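Alr4995 protein (Nostoc sp., PDB 6LRF) is a bifunctional cyanobacterial enzyme that acts as an arginine dihydrolase and an ornithine cyclodeaminase, with an N-terminal part of the GME family. Local coordinates at residues C421-L424 and R425-K428; E389-N393 and G394-K398. One frame throughout, in Å; residues are numbered along the deposited sequence.

In the fold
Both contacts lie within the first C-terminal region of the ArgZ-like family and reach the same mixed sheet; neither includes a ligand, this structure being unliganded. Contact 2 comes first along the chain: it is the beta hairpin of strands 388-392 and 395-400. Contact 1 is the end of strand 416-422 and the turn after it, and that strand is a neighbour of 395-400 in the sheet. Their centres lie about 20 Å apart and their nearest atoms about 8 Å, so they do not touch; the sheet connects them, with Val390 and Ile397 of contact 2 packing on Ala419 of strand 416-422. Contact 1 faces helix 554-567 and a second subunit, whereas no other chain of the assembly touches contact 2.

Contact 1 of 2, residues C421-L424 and R425-K428; sequences CKIL and RDLK
Ile423 meets Arg425 and Asp426 where the chain leaves strand 416-422 and coils into a short 3-10 turn. Its side chain can be followed outward. CG1 stands between the backbone N and the carbonyl carbon (chi1 60°), which carries it to the Asp426 carboxylate, with CG1 3.2 Å from Asp426 OD2. One atom further, CD1 lies over the centre of one face of the Arg425 guanidinium, 3.7 Å from Arg425 CZ, the two side chains running side by side in the same direction. The backbone closes the turn beneath them: Asp426 N donates to Ile423 O at 3.0 Å and Leu427 N to Leu424 O at 3.1 Å, the latter nearly straight at 166°. A water bridges Ile423 N and Asp426 OD2, accepting from the former and donating to the latter. On another side of the turn, Lys422 CB packs on Leu427 CD2 at 4.0 Å; its NZ makes a weak bond to Asp426 O and a salt bridge to Glu431. Leu424 turns to Leu558 and Asn562 of helix 554-567. The Arg425 guanidinium bonds Gly604 O through NH1 and Gln617 of the second subunit through NH2. With a methyl over its face and these bonds at its nitrogens, the guanidinium is held in position and orientation, tying this turn to the subunit interface.

Contact 2 of 2, residues E389-N393 and G394-K398; sequences EVRIN and GQWIK
Val390 and Ile397 form a hydrogen-bonded antiparallel pair: Val390 N donates to Ile397 O at 2.9 Å, and Ile397 N returns the bond to Val390 O at 2.8 Å. Ile392 and Gln395 repeat the pattern. Ile392 N reaches Gln395 O at 2.8 Å, whereas the return bond from Gln395 N to Ile392 O is more bent, at 142°. That last bond closes a type I' turn, in which Asn393 and Gly394 both have positive phi, as is common in hairpins with a two-residue loop.

Arg391 and Trp396, a non-hydrogen-bonded pair, meet on one face of the hairpin. Arg391 CB sits 3.7 Å above the centroid of the Trp396 six-membered ring, a CH-pi contact only 2° off the normal. Arg391 runs on across the indole because its chain is extended to NE and CG stands anti to the backbone N (chi1 -158°). Its CD lies 3.7 Å from Trp396 CE2, and its guanidinium then settles with one face over Gly394 CA, 3.7 Å from CZ. At the edge of the indole, Glu389 O lies 3.6 Å from Trp396 CZ3. On the face bearing Val390, Ile392 and Ile397, Ile392 CG1 packs on Ile397 CG1, and these three side chains rest on strands 407-413 and 416-422.

Glu362 forms a salt bridge with Arg391 NE and accepts a hydrogen bond from Trp396 NE1, while Asp364 forms a salt bridge with Arg391 NH1 and accepts a hydrogen bond from Gly394 N. Arg441 makes a cation-pi contact with the indole. Were Trp396 an alanine, the Arg391 methylenes would probably lose the indole they lie over, Glu362 its N-H donor and Arg441 its cation-pi partner. Packing and charge together thus fix the Arg391 side chain along the hairpin face.

Contact 1 of 2, residues C421-L424 and R425-K428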
loop_
_atom_site.group_PDB
_atom_site.type_symbol
_atom_site.label_atom_id
_atom_site.label_comp_id
_atom_site.label_asym_id
_atom_site.label_seq_id
_atom_site.Cartn_x
_atom_site.Cartn_y
_atom_site.Cartn_z
ATOM N N CYS B 421 12.586 31.795 -21.748
ATOM C CA CYS B 421 11.570 30.807 -21.496
ATOM C C CYS B 421 10.316 31.472 -20.883
ATOM O O CYS B 421 10.384 32.132 -19.846
ATOM C CB CYS B 421 12.163 29.762 -20.572
ATOM S SG CYS B 421 11.329 28.259 -20.520
ATOM N N LYS B 422 9.178 31.319 -21.539
ATOM C CA LYS B 422 7.933 31.920 -21.061
ATOM C C LYS B 422 6.842 30.878 -21.072
ATOM O O LYS B 422 6.756 30.085 -22.010
ATOM C CB LYS B 422 7.504 33.100 -21.935
ATOM C CG LYS B 422 8.357 34.360 -21.832
ATOM C CD LYS B 422 7.791 35.403 -22.771
ATOM C CE LYS B 422 7.912 36.820 -22.251
ATOM N NZ LYS B 422 6.836 37.690 -22.863
ATOM N N ILE B 423 6.002 30.869 -20.046
ATOM C CA ILE B 423 4.816 30.016 -20.078
ATOM C C ILE B 423 3.819 30.583 -21.088
ATOM O O ILE B 423 3.840 31.774 -21.376
ATOM C CB ILE B 423 4.153 29.885 -18.693
ATOM C CG1 ILE B 423 3.731 31.271 -18.189
ATOM C CG2 ILE B 423 5.114 29.185 -17.714
ATOM C CD1 ILE B 423 2.962 31.245 -16.876
ATOM N N LEU B 424 2.952 29.727 -21.619
ATOM C CA LEU B 424 2.118 30.083 -22.761
ATOM C C LEU B 424 1.280 31.327 -22.528
ATOM O O LEU B 424 1.224 32.207 -23.388
ATOM C CB LEU B 424 1.195 28.922 -23.129
ATOM C CG LEU B 424 1.849 27.619 -23.593
ATOM C CD1 LEU B 424 0.784 26.565 -23.900
ATOM C CD2 LEU B 424 2.721 27.847 -24.799
ATOM N N ARG B 425 0.619 31.404 -21.373
ATOM C CA ARG B 425 -0.310 32.507 -21.118
ATOM C C ARG B 425 0.398 33.864 -21.004
ATOM O O ARG B 425 -0.251 34.902 -21.088
ATOM C CB ARG B 425 -1.140 32.242 -19.850
ATOM C CG ARG B 425 -0.358 32.214 -18.546
ATOM C CD ARG B 425 -1.313 32.206 -17.360
ATOM N NE ARG B 425 -0.626 32.256 -16.063
ATOM C CZ ARG B 425 -0.429 31.190 -15.299
ATOM N NH1 ARG B 425 -0.851 30.008 -15.714
ATOM N NH2 ARG B 425 0.185 31.292 -14.130
ATOM N N ASP B 426 1.718 33.865 -20.837
ATOM C CA ASP B 426 2.475 35.126 -20.766
ATOM C C ASP B 426 3.034 35.601 -22.105
ATOM O O ASP B 426 3.737 36.612 -22.154
ATOM C CB ASP B 426 3.648 35.015 -19.786
ATOM C CG ASP B 426 3.199 34.846 -18.337
ATOM O OD1 ASP B 426 2.048 35.205 -18.005
ATOM O OD2 ASP B 426 4.022 34.371 -17.523
ATOM N N LEU B 427 2.758 34.871 -23.186
ATOM C CA LEU B 427 3.254 35.291 -24.498
ATOM C C LEU B 427 2.447 36.488 -24.988
ATOM O O LEU B 427 1.235 36.543 -24.798
ATOM C CB LEU B 427 3.177 34.144 -25.506
ATOM C CG LEU B 427 4.083 32.941 -25.265
ATOM C CD1 LEU B 427 3.723 31.803 -26.220
ATOM C CD2 LEU B 427 5.528 33.326 -25.415
ATOM N N LYS B 428 3.120 37.443 -25.619
ATOM C CA LYS B 428 2.440 38.623 -26.153
ATOM C C LYS B 428 2.515 38.684 -27.676
ATOM O O LYS B 428 3.561 38.374 -28.256
ATOM C CB LYS B 428 3.054 39.893 -25.561
ATOM C CG LYS B 428 2.828 40.042 -24.065
ATOM C CD LYS B 428 1.383 40.448 -23.777
ATOM C CE LYS B 428 1.175 40.824 -22.301
ATOM N NZ LYS B 428 1.118 39.629 -21.398
HETATM O O HOH W 1 6.638 33.176 -18.003
#

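Contact 2 of 2, residues E389-N393 and G394-K398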
loop_
_atom_site.group_PDB
_atom_site.type_symbol
_atom_site.label_atom_id
_atom_site.label_comp_id
_atom_site.label_asym_id
_atom_site.label_seq_id
_atom_site.Cartn_x
_atom_site.Cartn_y
_atom_site.Cartn_z
ATOM N N GLU B 389 20.632 26.296 -25.034
ATOM C CA GLU B 389 21.104 27.356 -25.930
ATOM C C GLU B 389 20.358 27.263 -27.262
ATOM O O GLU B 389 19.990 26.167 -27.689
ATOM C CB GLU B 389 22.619 27.254 -26.155
ATOM C CG GLU B 389 23.484 27.750 -24.997
ATOM C CD GLU B 389 24.980 27.422 -25.160
ATOM O OE1 GLU B 389 25.362 26.739 -26.137
ATOM O OE2 GLU B 389 25.784 27.848 -24.302
ATOM N N VAL B 390 20.116 28.410 -27.902
ATOM C CA VAL B 390 19.466 28.452 -29.214
ATOM C C VAL B 390 20.284 29.290 -30.221
ATOM O O VAL B 390 20.952 30.250 -29.838
ATOM C CB VAL B 390 18.036 29.008 -29.101
ATOM C CG1 VAL B 390 17.206 28.132 -28.157
ATOM C CG2 VAL B 390 18.057 30.419 -28.558
ATOM N N ARG B 391 20.243 28.920 -31.500
ATOM C CA ARG B 391 21.097 29.556 -32.517
ATOM C C ARG B 391 20.310 30.608 -33.297
ATOM O O ARG B 391 19.357 30.283 -34.011
ATOM C CB ARG B 391 21.675 28.511 -33.476
ATOM C CG ARG B 391 22.965 28.931 -34.228
ATOM C CD ARG B 391 23.434 27.765 -35.104
ATOM N NE ARG B 391 24.642 28.023 -35.889
ATOM C CZ ARG B 391 24.641 28.369 -37.178
ATOM N NH1 ARG B 391 23.498 28.538 -37.825
ATOM N NH2 ARG B 391 25.784 28.562 -37.821
ATOM N N ILE B 392 20.698 31.870 -33.123
ATOM C CA ILE B 392 20.026 32.996 -33.769
ATOM C C ILE B 392 21.066 33.723 -34.618
ATOM O O ILE B 392 22.118 34.110 -34.102
ATOM C CB ILE B 392 19.400 33.967 -32.739
ATOM C CG1 ILE B 392 18.705 33.197 -31.609
ATOM C CG2 ILE B 392 18.455 34.987 -33.417
ATOM C CD1 ILE B 392 17.549 32.331 -32.086
ATOM N N ASN B 393 20.773 33.878 -35.909
ATOM C CA ASN B 393 21.724 34.384 -36.910
ATOM C C ASN B 393 23.179 33.949 -36.651
ATOM O O ASN B 393 24.059 34.781 -36.433
ATOM C CB ASN B 393 21.642 35.913 -37.002
ATOM C CG ASN B 393 22.298 36.473 -38.293
ATOM O OD1 ASN B 393 22.544 35.745 -39.257
ATOM N ND2 ASN B 393 22.572 37.773 -38.298
ATOM N N GLY B 394 23.401 32.636 -36.638
ATOM C CA GLY B 394 24.734 32.057 -36.556
ATOM C C GLY B 394 25.373 32.036 -35.183
ATOM O O GLY B 394 26.523 31.639 -35.031
ATOM N N GLN B 395 24.622 32.452 -34.177
ATOM C CA GLN B 395 25.180 32.674 -32.853
ATOM C C GLN B 395 24.368 31.914 -31.782
ATOM O O GLN B 395 23.136 31.987 -31.770
ATOM C CB GLN B 395 25.213 34.183 -32.585
ATOM C CG GLN B 395 25.835 34.641 -31.272
ATOM C CD GLN B 395 25.964 36.171 -31.195
ATOM O OE1 GLN B 395 25.114 36.854 -30.607
ATOM N NE2 GLN B 395 27.038 36.709 -31.786
ATOM N N TRP B 396 25.056 31.169 -30.912
ATOM C CA TRP B 396 24.396 30.417 -29.835
ATOM C C TRP B 396 24.185 31.289 -28.598
ATOM O O TRP B 396 25.120 31.882 -28.082
ATOM C CB TRP B 396 25.194 29.166 -29.462
ATOM C CG TRP B 396 25.164 28.114 -30.519
ATOM C CD1 TRP B 396 26.108 27.889 -31.479
ATOM C CD2 TRP B 396 24.138 27.138 -30.729
ATOM N NE1 TRP B 396 25.730 26.837 -32.276
ATOM C CE2 TRP B 396 24.523 26.360 -31.839
ATOM C CE3 TRP B 396 22.928 26.844 -30.087
ATOM C CZ2 TRP B 396 23.754 25.300 -32.312
ATOM C CZ3 TRP B 396 22.154 25.796 -30.564
ATOM C CH2 TRP B 396 22.571 25.035 -31.662
ATOM N N ILE B 397 22.931 31.335 -28.146
ATOM C CA ILE B 397 22.441 32.235 -27.104
ATOM C C ILE B 397 21.836 31.446 -25.945
ATOM O O ILE B 397 20.990 30.575 -26.169
ATOM C CB ILE B 397 21.340 33.177 -27.661
ATOM C CG1 ILE B 397 21.842 33.927 -28.895
ATOM C CG2 ILE B 397 20.841 34.116 -26.593
ATOM C CD1 ILE B 397 23.136 34.672 -28.659
ATOM N N LYS B 398 22.222 31.773 -24.714
ATOM C CA LYS B 398 21.682 31.088 -23.533
ATOM C C LYS B 398 20.236 31.507 -23.218
ATOM O O LYS B 398 19.919 32.696 -23.183
ATOM C CB LYS B 398 22.594 31.345 -22.326
ATOM C CG LYS B 398 22.036 30.901 -20.979
ATOM C CD LYS B 398 22.358 29.443 -20.648
ATOM C CE LYS B 398 21.668 29.012 -19.341
ATOM N NZ LYS B 398 22.621 28.811 -18.204
#